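Local coordinates for capsular polysaccharide biosynthesis protein (Burkholderia pseudomallei, PDB 4BQN), which binds coenzyme A and probably acts as an acetyltransferase in the biosynthesis of the bacterial capsular polysaccharide, at residues 39-51 with 68-82. The protein carries 1 engineered substitution. Sequence-based numbering, arbitrary orientation. Where two conformers were deposited one is given.
With COA (coenzyme A), chain C.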
ATOM      1  N   GLU A  39       5.506 -10.882 -13.206  1.00 13.61           N
ATOM      2  CA  GLU A  39       4.229 -10.210 -13.004  1.00 13.17           C
ATOM      3  C   GLU A  39       3.853 -10.271 -11.527  1.00 12.19           C
ATOM      4  O   GLU A  39       4.079 -11.281 -10.872  1.00 13.85           O
ATOM      5  CB  GLU A  39       3.123 -10.875 -13.837  1.00 14.10           C
ATOM      6  CG  GLU A  39       3.314 -10.774 -15.349  1.00 16.69           C
ATOM      7  CD  GLU A  39       4.297 -11.793 -15.909  1.00 17.50           C
ATOM      8  OE1 GLU A  39       4.700 -12.731 -15.190  1.00 16.95           O
ATOM      9  OE2 GLU A  39       4.663 -11.655 -17.091  1.00 23.04           O
ATOM     10  N   PRO A  40       3.264  -9.190 -10.996  1.00 12.10           N
ATOM     11  CA  PRO A  40       2.891  -9.219  -9.582  1.00 12.63           C
ATOM     12  C   PRO A  40       1.721 -10.166  -9.270  1.00 11.59           C
ATOM     13  O   PRO A  40       1.035 -10.655 -10.171  1.00 12.64           O
ATOM     14  CB  PRO A  40       2.547  -7.753  -9.273  1.00 17.06           C
ATOM     15  CG  PRO A  40       2.274  -7.123 -10.591  1.00 17.37           C
ATOM     16  CD  PRO A  40       3.100  -7.860 -11.608  1.00 12.80           C
ATOM     17  N   CYS A  41       1.511 -10.416  -7.982  1.00 11.41           N
ATOM     18  CA  CYS A  41       0.625 -11.455  -7.502  1.00 11.24           C
ATOM     19  C   CYS A  41      -0.835 -11.254  -7.907  1.00 11.39           C
ATOM     20  O   CYS A  41      -1.574 -12.228  -8.024  1.00 14.30           O
ATOM     21  CB  CYS A  41       0.734 -11.566  -5.972  1.00 13.37           C
ATOM     22  SG  CYS A  41       0.213 -10.100  -5.048  1.00 13.84           S
ATOM     23  N   PHE A  42      -1.250 -10.006  -8.121  1.00 13.53           N
ATOM     24  CA  PHE A  42      -2.644  -9.733  -8.462  1.00 14.21           C
ATOM     25  C   PHE A  42      -2.943  -9.892  -9.945  1.00 15.65           C
ATOM     26  O   PHE A  42      -4.119  -9.936 -10.325  1.00 20.28           O
ATOM     27  CB  PHE A  42      -3.071  -8.334  -7.992  1.00 15.79           C
ATOM     28  CG  PHE A  42      -2.419  -7.208  -8.742  1.00 19.52           C
ATOM     29  CD1 PHE A  42      -1.152  -6.742  -8.377  1.00 21.66           C
ATOM     30  CD2 PHE A  42      -3.074  -6.594  -9.806  1.00 20.50           C
ATOM     31  CE1 PHE A  42      -0.553  -5.688  -9.064  1.00 25.77           C
ATOM     32  CE2 PHE A  42      -2.474  -5.557 -10.503  1.00 28.57           C
ATOM     33  CZ  PHE A  42      -1.213  -5.101 -10.133  1.00 28.51           C
ATOM     34  N   VAL A  43      -1.900  -9.981 -10.768  1.00 14.83           N
ATOM     35  CA  VAL A  43      -2.133 -10.027 -12.196  0.70 16.16           C
ATOM     36  C   VAL A  43      -1.540 -11.241 -12.908  1.00 13.85           C
ATOM     37  O   VAL A  43      -2.047 -11.610 -13.962  1.00 15.00           O
ATOM     38  CB  VAL A  43      -1.742  -8.689 -12.859  0.70 18.38           C
ATOM     39  CG1 VAL A  43      -0.235  -8.556 -12.940  0.70 17.56           C
ATOM     40  CG2 VAL A  43      -2.423  -8.516 -14.212  0.70 22.53           C
ATOM     41  N   ALA A  44      -0.539 -11.898 -12.321  1.00 12.57           N
ATOM     42  CA  ALA A  44       0.070 -13.057 -12.979  1.00 12.38           C
ATOM     43  C   ALA A  44      -0.987 -14.075 -13.359  1.00 13.26           C
ATOM     44  O   ALA A  44      -1.840 -14.416 -12.544  1.00 13.99           O
ATOM     45  CB  ALA A  44       1.103 -13.714 -12.070  1.00 14.56           C
ATOM     46  N   SER A  45      -0.920 -14.579 -14.586  1.00 13.68           N
ATOM     47  CA  SER A  45      -1.796 -15.675 -14.976  1.00 14.90           C
ATOM     48  C   SER A  45      -1.185 -16.997 -14.519  1.00 15.32           C
ATOM     49  O   SER A  45      -0.005 -17.061 -14.146  1.00 14.74           O
ATOM     50  CB  SER A  45      -1.961 -15.710 -16.486  1.00 15.06           C
ATOM     51  OG  SER A  45      -0.730 -16.117 -17.072  1.00 16.06           O
ATOM     52  N   GLU A  46      -1.981 -18.058 -14.564  1.00 14.45           N
ATOM     53  CA  GLU A  46      -1.467 -19.365 -14.209  1.00 13.96           C
ATOM     54  C   GLU A  46      -0.346 -19.799 -15.133  1.00 14.50           C
ATOM     55  O   GLU A  46       0.654 -20.355 -14.677  1.00 15.86           O
ATOM     56  CB  GLU A  46      -2.583 -20.388 -14.173  1.00 16.69           C
ATOM     57  CG  GLU A  46      -2.169 -21.685 -13.511  1.00 15.24           C
ATOM     58  CD  GLU A  46      -3.327 -22.646 -13.356  1.00 17.46           C
ATOM     59  OE1 GLU A  46      -4.476 -22.293 -13.730  1.00 21.31           O
ATOM     60  OE2 GLU A  46      -3.082 -23.753 -12.848  1.00 16.95           O
ATOM     61  N   GLU A  47      -0.499 -19.515 -16.425  1.00 14.40           N
ATOM     62  CA  GLU A  47       0.529 -19.867 -17.385  0.60 16.38           C
ATOM     63  C   GLU A  47       1.826 -19.122 -17.048  1.00 15.44           C
ATOM     64  O   GLU A  47       2.914 -19.705 -17.078  1.00 15.91           O
ATOM     65  CB  GLU A  47       0.054 -19.560 -18.809  0.60 17.88           C
ATOM     66  CG  GLU A  47      -1.023 -20.508 -19.333  0.60 21.03           C
ATOM     67  CD  GLU A  47      -2.377 -20.350 -18.651  0.60 25.15           C
ATOM     68  OE1 GLU A  47      -2.728 -19.225 -18.226  0.60 23.37           O
ATOM     69  OE2 GLU A  47      -3.106 -21.362 -18.550  0.60 33.73           O
ATOM     70  N   GLN A  48       1.707 -17.847 -16.692  1.00 14.56           N
ATOM     71  CA  GLN A  48       2.890 -17.049 -16.349  1.00 14.49           C
ATOM     72  C   GLN A  48       3.570 -17.543 -15.084  1.00 14.08           C
ATOM     73  O   GLN A  48       4.798 -17.689 -15.045  1.00 14.77           O
ATOM     74  CB  GLN A  48       2.541 -15.572 -16.209  1.00 15.80           C
ATOM     75  CG  GLN A  48       2.246 -14.927 -17.550  1.00 17.08           C
ATOM     76  CD  GLN A  48       1.568 -13.584 -17.441  1.00 15.62           C
ATOM     77  OE1 GLN A  48       0.984 -13.238 -16.419  1.00 16.64           O
ATOM     78  NE2 GLN A  48       1.615 -12.825 -18.526  1.00 20.77           N
ATOM     79  N   ILE A  49       2.777 -17.804 -14.052  1.00 13.24           N
ATOM     80  CA  ILE A  49       3.362 -18.236 -12.783  1.00 13.61           C
ATOM     81  C   ILE A  49       4.003 -19.622 -12.884  1.00 13.92           C
ATOM     82  O   ILE A  49       5.055 -19.880 -12.260  1.00 15.44           O
ATOM     83  CB  ILE A  49       2.376 -18.085 -11.594  1.00 14.80           C
ATOM     84  CG1 ILE A  49       3.150 -17.767 -10.312  1.00 14.71           C
ATOM     85  CG2 ILE A  49       1.473 -19.304 -11.438  1.00 15.29           C
ATOM     86  CD1 ILE A  49       3.683 -16.346 -10.250  1.00 16.04           C
ATOM     87  N   ASP A  50       3.385 -20.497 -13.690  1.00 15.03           N
ATOM     88  CA  ASP A  50       3.960 -21.814 -13.990  1.00 15.60           C
ATOM     89  C   ASP A  50       5.325 -21.663 -14.661  1.00 15.41           C
ATOM     90  O   ASP A  50       6.293 -22.335 -14.281  1.00 17.85           O
ATOM     91  CB  ASP A  50       3.051 -22.614 -14.929  1.00 17.52           C
ATOM     92  CG  ASP A  50       1.842 -23.231 -14.232  1.00 17.40           C
ATOM     93  OD1 ASP A  50       1.764 -23.292 -12.983  1.00 16.94           O
ATOM     94  OD2 ASP A  50       0.945 -23.691 -14.971  1.00 21.52           O
ATOM     95  N   ARG A  51       5.409 -20.771 -15.649  1.00 17.17           N
ATOM     96  CA  ARG A  51       6.641 -20.546 -16.397  0.60 17.78           C
ATOM     97  C   ARG A  51       7.734 -19.994 -15.475  1.00 16.79           C
ATOM     98  O   ARG A  51       8.900 -20.389 -15.556  1.00 19.18           O
ATOM     99  CB  ARG A  51       6.360 -19.578 -17.545  0.60 19.78           C
ATOM    100  CG  ARG A  51       7.486 -19.418 -18.558  0.60 21.26           C
ATOM    101  CD  ARG A  51       7.046 -18.621 -19.786  0.60 26.44           C
ATOM    102  NE  ARG A  51       5.593 -18.646 -19.967  0.60 33.46           N
ATOM    103  CZ  ARG A  51       4.796 -17.581 -19.884  0.60 30.87           C
ATOM    104  NH1 ARG A  51       5.300 -16.376 -19.652  0.60 36.81           N
ATOM    105  NH2 ARG A  51       3.488 -17.723 -20.043  0.60 28.23           N
ATOM    106  N   VAL A  68       3.235 -13.425   0.402  1.00 11.31           N
ATOM    107  CA  VAL A  68       1.926 -13.647  -0.230  1.00 11.76           C
ATOM    108  C   VAL A  68       1.425 -15.004   0.225  1.00 11.73           C
ATOM    109  O   VAL A  68       2.053 -16.030  -0.041  1.00 12.59           O
ATOM    110  CB  VAL A  68       1.985 -13.622  -1.784  1.00 12.08           C
ATOM    111  CG1 VAL A  68       0.594 -13.867  -2.368  1.00 13.24           C
ATOM    112  CG2 VAL A  68       2.547 -12.308  -2.307  1.00 12.05           C
ATOM    113  N   SER A  69       0.272 -15.010   0.887  1.00 12.74           N
ATOM    114  CA  SER A  69      -0.297 -16.221   1.450  1.00 13.04           C
ATOM    115  C   SER A  69      -0.788 -17.183   0.374  1.00 12.82           C
ATOM    116  O   SER A  69      -1.103 -16.771  -0.746  1.00 13.58           O
ATOM    117  CB  SER A  69      -1.486 -15.883   2.367  1.00 14.04           C
ATOM    118  OG  SER A  69      -2.596 -15.453   1.586  1.00 16.19           O
ATOM    119  N   GLU A  70      -0.907 -18.452   0.748  1.00 14.08           N
ATOM    120  CA  GLU A  70      -1.526 -19.455  -0.119  0.70 13.01           C
ATOM    121  C   GLU A  70      -3.015 -19.171  -0.324  1.00 13.20           C
ATOM    122  O   GLU A  70      -3.560 -19.447  -1.399  1.00 13.88           O
ATOM    123  CB  GLU A  70      -1.316 -20.867   0.437  0.70 14.06           C
ATOM    124  CG  GLU A  70      -2.114 -21.937  -0.298  0.70 15.49           C
ATOM    125  CD  GLU A  70      -1.588 -23.346  -0.089  0.70 22.19           C
ATOM    126  OE1 GLU A  70      -0.359 -23.520   0.101  0.70 22.41           O
ATOM    127  OE2 GLU A  70      -2.414 -24.284  -0.140  0.70 26.02           O
ATOM    128  N   GLY A  71      -3.666 -18.598   0.689  1.00 13.85           N
ATOM    129  CA  GLY A  71      -5.099 -18.330   0.618  1.00 14.60           C
ATOM    130  C   GLY A  71      -5.494 -17.234  -0.360  1.00 14.03           C
ATOM    131  O   GLY A  71      -6.661 -17.162  -0.766  1.00 16.89           O
ATOM    132  N   TYR A  72      -4.544 -16.388  -0.757  1.00 12.91           N
ATOM    133  CA  TYR A  72      -4.834 -15.285  -1.658  1.00 13.02           C
ATOM    134  C   TYR A  72      -5.388 -15.761  -3.007  1.00 12.11           C
ATOM    135  O   TYR A  72      -6.522 -15.432  -3.379  1.00 14.46           O
ATOM    136  CB  TYR A  72      -3.582 -14.415  -1.848  1.00 12.75           C
ATOM    137  CG  TYR A  72      -3.728 -13.321  -2.886  1.00 12.84           C
ATOM    138  CD1 TYR A  72      -4.776 -12.380  -2.804  1.00 13.71           C
ATOM    139  CD2 TYR A  72      -2.837 -13.232  -3.951  1.00 13.90           C
ATOM    140  CE1 TYR A  72      -4.911 -11.378  -3.753  1.00 15.55           C
ATOM    141  CE2 TYR A  72      -2.966 -12.232  -4.897  1.00 15.31           C
ATOM    142  CZ  TYR A  72      -4.005 -11.321  -4.795  1.00 16.99           C
ATOM    143  OH  TYR A  72      -4.134 -10.333  -5.722  1.00 20.63           O
ATOM    144  N   ARG A  73      -4.597 -16.549  -3.729  1.00 11.99           N
ATOM    145  CA  ARG A  73      -5.011 -17.041  -5.058  1.00 12.36           C
ATOM    146  C   ARG A  73      -4.679 -18.512  -5.267  1.00 13.66           C
ATOM    147  O   ARG A  73      -4.941 -19.068  -6.337  1.00 15.29           O
ATOM    148  CB  ARG A  73      -4.371 -16.222  -6.186  1.00 11.29           C
ATOM    149  CG  ARG A  73      -5.001 -14.855  -6.380  1.00 12.14           C
ATOM    150  CD  ARG A  73      -4.339 -14.100  -7.526  1.00 13.42           C
ATOM    151  NE  ARG A  73      -4.619 -14.749  -8.807  1.00 13.65           N
ATOM    152  CZ  ARG A  73      -3.895 -14.602  -9.920  1.00 11.59           C
ATOM    153  NH1 ARG A  73      -2.822 -13.822  -9.938  1.00 12.61           N
ATOM    154  NH2 ARG A  73      -4.249 -15.236 -11.038  1.00 14.18           N
ATOM    155  N   GLY A  74      -4.075 -19.138  -4.258  1.00 12.03           N
ATOM    156  CA  GLY A  74      -3.634 -20.525  -4.371  1.00 13.08           C
ATOM    157  C   GLY A  74      -2.144 -20.671  -4.137  1.00 10.83           C
ATOM    158  O   GLY A  74      -1.386 -19.700  -4.207  1.00 12.67           O
ATOM    159  N   GLU A  75      -1.720 -21.905  -3.891  1.00 12.28           N
ATOM    160  CA  GLU A  75      -0.315 -22.198  -3.638  1.00 12.65           C
ATOM    161  C   GLU A  75       0.646 -21.633  -4.682  1.00 11.99           C
ATOM    162  O   GLU A  75       1.732 -21.178  -4.319  1.00 12.95           O
ATOM    163  CB  GLU A  75      -0.118 -23.709  -3.526  1.00 14.98           C
ATOM    164  CG  GLU A  75       1.296 -24.104  -3.121  1.00 15.69           C
ATOM    165  CD  GLU A  75       1.485 -25.594  -2.990  1.00 19.80           C
ATOM    166  OE1 GLU A  75       0.931 -26.343  -3.815  1.00 22.21           O
ATOM    167  OE2 GLU A  75       2.207 -26.003  -2.061  1.00 21.52           O
ATOM    168  N   LYS A  76       0.267 -21.677  -5.962  1.00 12.09           N
ATOM    169  CA  LYS A  76       1.200 -21.307  -7.036  1.00 13.38           C
ATOM    170  C   LYS A  76       1.693 -19.862  -6.944  1.00 11.10           C
ATOM    171  O   LYS A  76       2.768 -19.554  -7.452  1.00 13.64           O
ATOM    172  CB  LYS A  76       0.573 -21.548  -8.416  1.00 14.69           C
ATOM    173  CG  LYS A  76       0.370 -23.007  -8.769  1.00 18.10           C
ATOM    174  CD  LYS A  76      -0.178 -23.129 -10.182  1.00 16.66           C
ATOM    175  CE  LYS A  76      -0.203 -24.573 -10.631  1.00 18.53           C
ATOM    176  NZ  LYS A  76      -0.555 -24.612 -12.069  1.00 18.61           N
ATOM    177  N   TYR A  77       0.889 -18.983  -6.328  1.00 11.86           N
ATOM    178  CA  TYR A  77       1.209 -17.556  -6.226  1.00 12.38           C
ATOM    179  C   TYR A  77       1.814 -17.207  -4.872  1.00 11.98           C
ATOM    180  O   TYR A  77       2.183 -16.056  -4.635  1.00 12.88           O
ATOM    181  CB  TYR A  77      -0.050 -16.716  -6.462  1.00 12.98           C
ATOM    182  CG  TYR A  77      -0.721 -17.052  -7.770  1.00 11.22           C
ATOM    183  CD1 TYR A  77      -0.300 -16.462  -8.960  1.00 12.82           C
ATOM    184  CD2 TYR A  77      -1.751 -17.994  -7.826  1.00 11.94           C
ATOM    185  CE1 TYR A  77      -0.889 -16.787 -10.166  1.00 14.43           C
ATOM    186  CE2 TYR A  77      -2.344 -18.330  -9.030  1.00 14.08           C
ATOM    187  CZ  TYR A  77      -1.903 -17.717 -10.198  1.00 14.07           C
ATOM    188  OH  TYR A  77      -2.469 -18.031 -11.412  1.00 15.49           O
ATOM    189  N   SER A  78       1.894 -18.189  -3.975  1.00 12.01           N
ATOM    190  CA  SER A  78       2.362 -17.933  -2.611  1.00 12.12           C
ATOM    191  C   SER A  78       3.877 -17.770  -2.551  1.00 11.71           C
ATOM    192  O   SER A  78       4.622 -18.423  -3.302  1.00 12.92           O
ATOM    193  CB  SER A  78       1.887 -19.028  -1.659  1.00 12.86           C
ATOM    194  OG  SER A  78       2.581 -20.244  -1.894  1.00 13.87           O
ATOM    195  N   SER A  79       4.341 -16.890  -1.667  1.00 11.64           N
ATOM    196  CA  SER A  79       5.776 -16.649  -1.565  1.00 11.71           C
ATOM    197  C   SER A  79       6.557 -17.885  -1.112  1.00 12.62           C
ATOM    198  O   SER A  79       7.654 -18.137  -1.607  1.00 13.50           O
ATOM    199  CB  SER A  79       6.065 -15.447  -0.665  1.00 12.71           C
ATOM    200  OG  SER A  79       5.421 -15.566   0.595  1.00 13.29           O
ATOM    201  N   VAL A  80       5.978 -18.671  -0.204  1.00 13.26           N
ATOM    202  CA  VAL A  80       6.614 -19.911   0.264  1.00 13.25           C
ATOM    203  C   VAL A  80       6.902 -20.851  -0.915  1.00 12.91           C
ATOM    204  O   VAL A  80       8.001 -21.390  -1.037  1.00 15.69           O
ATOM    205  CB  VAL A  80       5.741 -20.610   1.326  1.00 14.95           C
ATOM    206  CG1 VAL A  80       6.093 -22.087   1.460  1.00 18.93           C
ATOM    207  CG2 VAL A  80       5.896 -19.903   2.666  1.00 17.33           C
ATOM    208  N   PHE A  81       5.919 -21.031  -1.788  1.00 12.84           N
ATOM    209  CA  PHE A  81       6.036 -21.996  -2.870  1.00 13.01           C
ATOM    210  C   PHE A  81       7.019 -21.496  -3.920  1.00 14.02           C
ATOM    211  O   PHE A  81       7.854 -22.256  -4.413  1.00 14.93           O
ATOM    212  CB  PHE A  81       4.651 -22.233  -3.479  1.00 13.80           C
ATOM    213  CG  PHE A  81       4.612 -23.300  -4.533  1.00 14.87           C
ATOM    214  CD1 PHE A  81       4.699 -24.649  -4.186  1.00 17.54           C
ATOM    215  CD2 PHE A  81       4.447 -22.967  -5.875  1.00 15.93           C
ATOM    216  CE1 PHE A  81       4.632 -25.637  -5.158  1.00 21.33           C
ATOM    217  CE2 PHE A  81       4.374 -23.954  -6.846  1.00 18.49           C
ATOM    218  CZ  PHE A  81       4.473 -25.289  -6.486  1.00 23.82           C
ATOM    219  N   LEU A  82       6.938 -20.215  -4.257  1.00 12.97           N
ATOM    220  CA  LEU A  82       7.836 -19.646  -5.248  1.00 12.99           C
ATOM    221  C   LEU A  82       9.293 -19.669  -4.786  1.00 14.98           C
ATOM    222  O   LEU A  82      10.174 -20.077  -5.544  1.00 15.22           O
ATOM    223  CB  LEU A  82       7.392 -18.229  -5.622  1.00 13.36           C
ATOM    224  CG  LEU A  82       6.048 -18.183  -6.367  1.00 14.38           C
ATOM    225  CD1 LEU A  82       5.463 -16.783  -6.313  1.00 15.39           C
ATOM    226  CD2 LEU A  82       6.179 -18.671  -7.803  1.00 14.86           C
TER
HETATM  227  N1A COA C 320      -2.750  -2.882   7.931  0.88 11.01           N
HETATM  228  C2A COA C 320      -4.039  -3.194   7.641  0.88 11.40           C
HETATM  229  N3A COA C 320      -4.374  -4.015   6.631  0.88 11.17           N
HETATM  230  C4A COA C 320      -3.400  -4.589   5.888  0.88 11.15           C
HETATM  231  C5A COA C 320      -1.996  -4.304   6.155  0.88 10.57           C
HETATM  232  C6A COA C 320      -1.703  -3.391   7.252  0.88 10.19           C
HETATM  233  N6A COA C 320      -0.424  -3.077   7.546  0.88 11.13           N
HETATM  234  N7A COA C 320      -1.245  -4.997   5.268  0.88 12.43           N
HETATM  235  C8A COA C 320      -2.114  -5.692   4.492  0.88 11.16           C
HETATM  236  N9A COA C 320      -3.390  -5.423   4.849  0.88 11.19           N
HETATM  237  C1B COA C 320      -4.627  -5.998   4.306  0.88 12.15           C
HETATM  238  C2B COA C 320      -4.611  -6.305   2.819  0.88 13.86           C
HETATM  239  O2B COA C 320      -4.986  -5.150   2.067  0.88 13.58           O
HETATM  240  C3B COA C 320      -5.641  -7.422   2.772  0.88 13.79           C
HETATM  241  O3B COA C 320      -6.936  -6.801   2.876  0.88 14.72           O
HETATM  242  P3B COA C 320      -8.302  -7.599   2.585  0.44 16.82           P
HETATM  243  O7A COA C 320      -9.351  -6.517   2.641  0.44 21.14           O
HETATM  244  O8A COA C 320      -8.113  -8.176   1.207  0.44 16.50           O
HETATM  245  O9A COA C 320      -8.426  -8.642   3.670  0.44 17.89           O
HETATM  246  C4B COA C 320      -5.372  -8.196   4.062  0.88 12.45           C
HETATM  247  O4B COA C 320      -4.745  -7.269   4.950  0.88 12.21           O
HETATM  248  C5B COA C 320      -4.484  -9.428   3.882  0.88 13.86           C
HETATM  249  O5B COA C 320      -3.278  -8.991   3.268  0.88 13.60           O
HETATM  250  P1A COA C 320      -1.851  -9.466   3.776  0.88 14.06           P
HETATM  251  O1A COA C 320      -0.846  -8.676   2.990  0.88 13.79           O
HETATM  252  O2A COA C 320      -1.766  -9.402   5.272  0.88 14.79           O
HETATM  253  O3A COA C 320      -1.735 -11.019   3.411  0.88 15.21           O
HETATM  254  P2A COA C 320      -1.830 -11.888   2.058  0.88 14.17           P
HETATM  255  O4A COA C 320      -3.051 -12.766   2.178  0.88 17.02           O
HETATM  256  O5A COA C 320      -0.492 -12.561   1.924  0.88 15.04           O
HETATM  257  O6A COA C 320      -2.066 -10.866   0.861  0.88 13.66           O
HETATM  258  CBP COA C 320      -1.731  -9.165  -0.796  0.88 15.21           C
HETATM  259  CCP COA C 320      -1.040 -10.134   0.161  0.88 15.05           C
HETATM  260  CDP COA C 320      -0.694  -8.353  -1.564  0.88 18.35           C
HETATM  261  CEP COA C 320      -2.497  -9.985  -1.821  0.88 19.76           C
HETATM  262  CAP COA C 320      -2.668  -8.256   0.042  0.88 13.61           C
HETATM  263  OAP COA C 320      -1.891  -7.364   0.843  0.88 12.62           O
HETATM  264  C9P COA C 320      -3.714  -7.438  -0.700  0.88 19.90           C
HETATM  265  O9P COA C 320      -4.789  -7.939  -1.004  0.88 22.45           O
HETATM  266  N8P COA C 320      -3.452  -6.150  -0.950  0.88 18.41           N
HETATM  267  C7P COA C 320      -4.419  -5.273  -1.596  0.88 22.56           C
HETATM  268  C6P COA C 320      -4.582  -5.483  -3.090  0.88 26.53           C
HETATM  269  C5P COA C 320      -3.258  -5.212  -3.752  0.88 32.56           C
HETATM  270  O5P COA C 320      -2.443  -6.105  -3.928  0.88 26.92           O
HETATM  271  N4P COA C 320      -3.057  -3.959  -4.114  0.88 38.10           N
HETATM  272  C3P COA C 320      -1.839  -3.545  -4.752  0.88 35.62           C
HETATM  273  C2P COA C 320      -1.193  -2.442  -3.945  0.88 27.88           C
HETATM  274  S1P COA C 320       0.501  -2.384  -4.376  0.88 26.50           S
HETATM  275  O   HOH W   1       4.112 -21.186  -9.508  0.70 14.23           O
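The C41 carbonyl meets the edge of the Y72 ring, which has the coenzyme A methyl CEP over the centre of one face, 3.3 Å above its plane, and CG of R73 toward the rim of the other. SG of C41 approaches that ring obliquely, 3.8 Å from Y72 CE2. R73, bent at its third torsion (chi3 67°), lays its guanidinium against the Y77 ring, with Y77 CZ over one face and the carbonyls of C41 and A44 at the edge. R73 NH1 reaches C41 O at 2.8 Å from above the carbonyl plane, while NH1 and NH2 together grip A44 O end-on, fixing the group's rotation. This ties the loop before helix 46-56, whose N-terminus carries an S45-Q48 capping box, to the ligand-binding turn after strand 62-65 of the parallel sheet. There S69 N and OG hold oxygens of a coenzyme A phosphate. Further along, I49 packs CG2 against Y77 CE1 (3.7 Å) and CG1 against L82 CD2. The extended K76 chain carries NZ between two carboxylates one helical turn apart, 2.8 Å from both E46 OE2 (anti lone pair) and D50 OD1 (syn). A water bridges I49 O and K76 O.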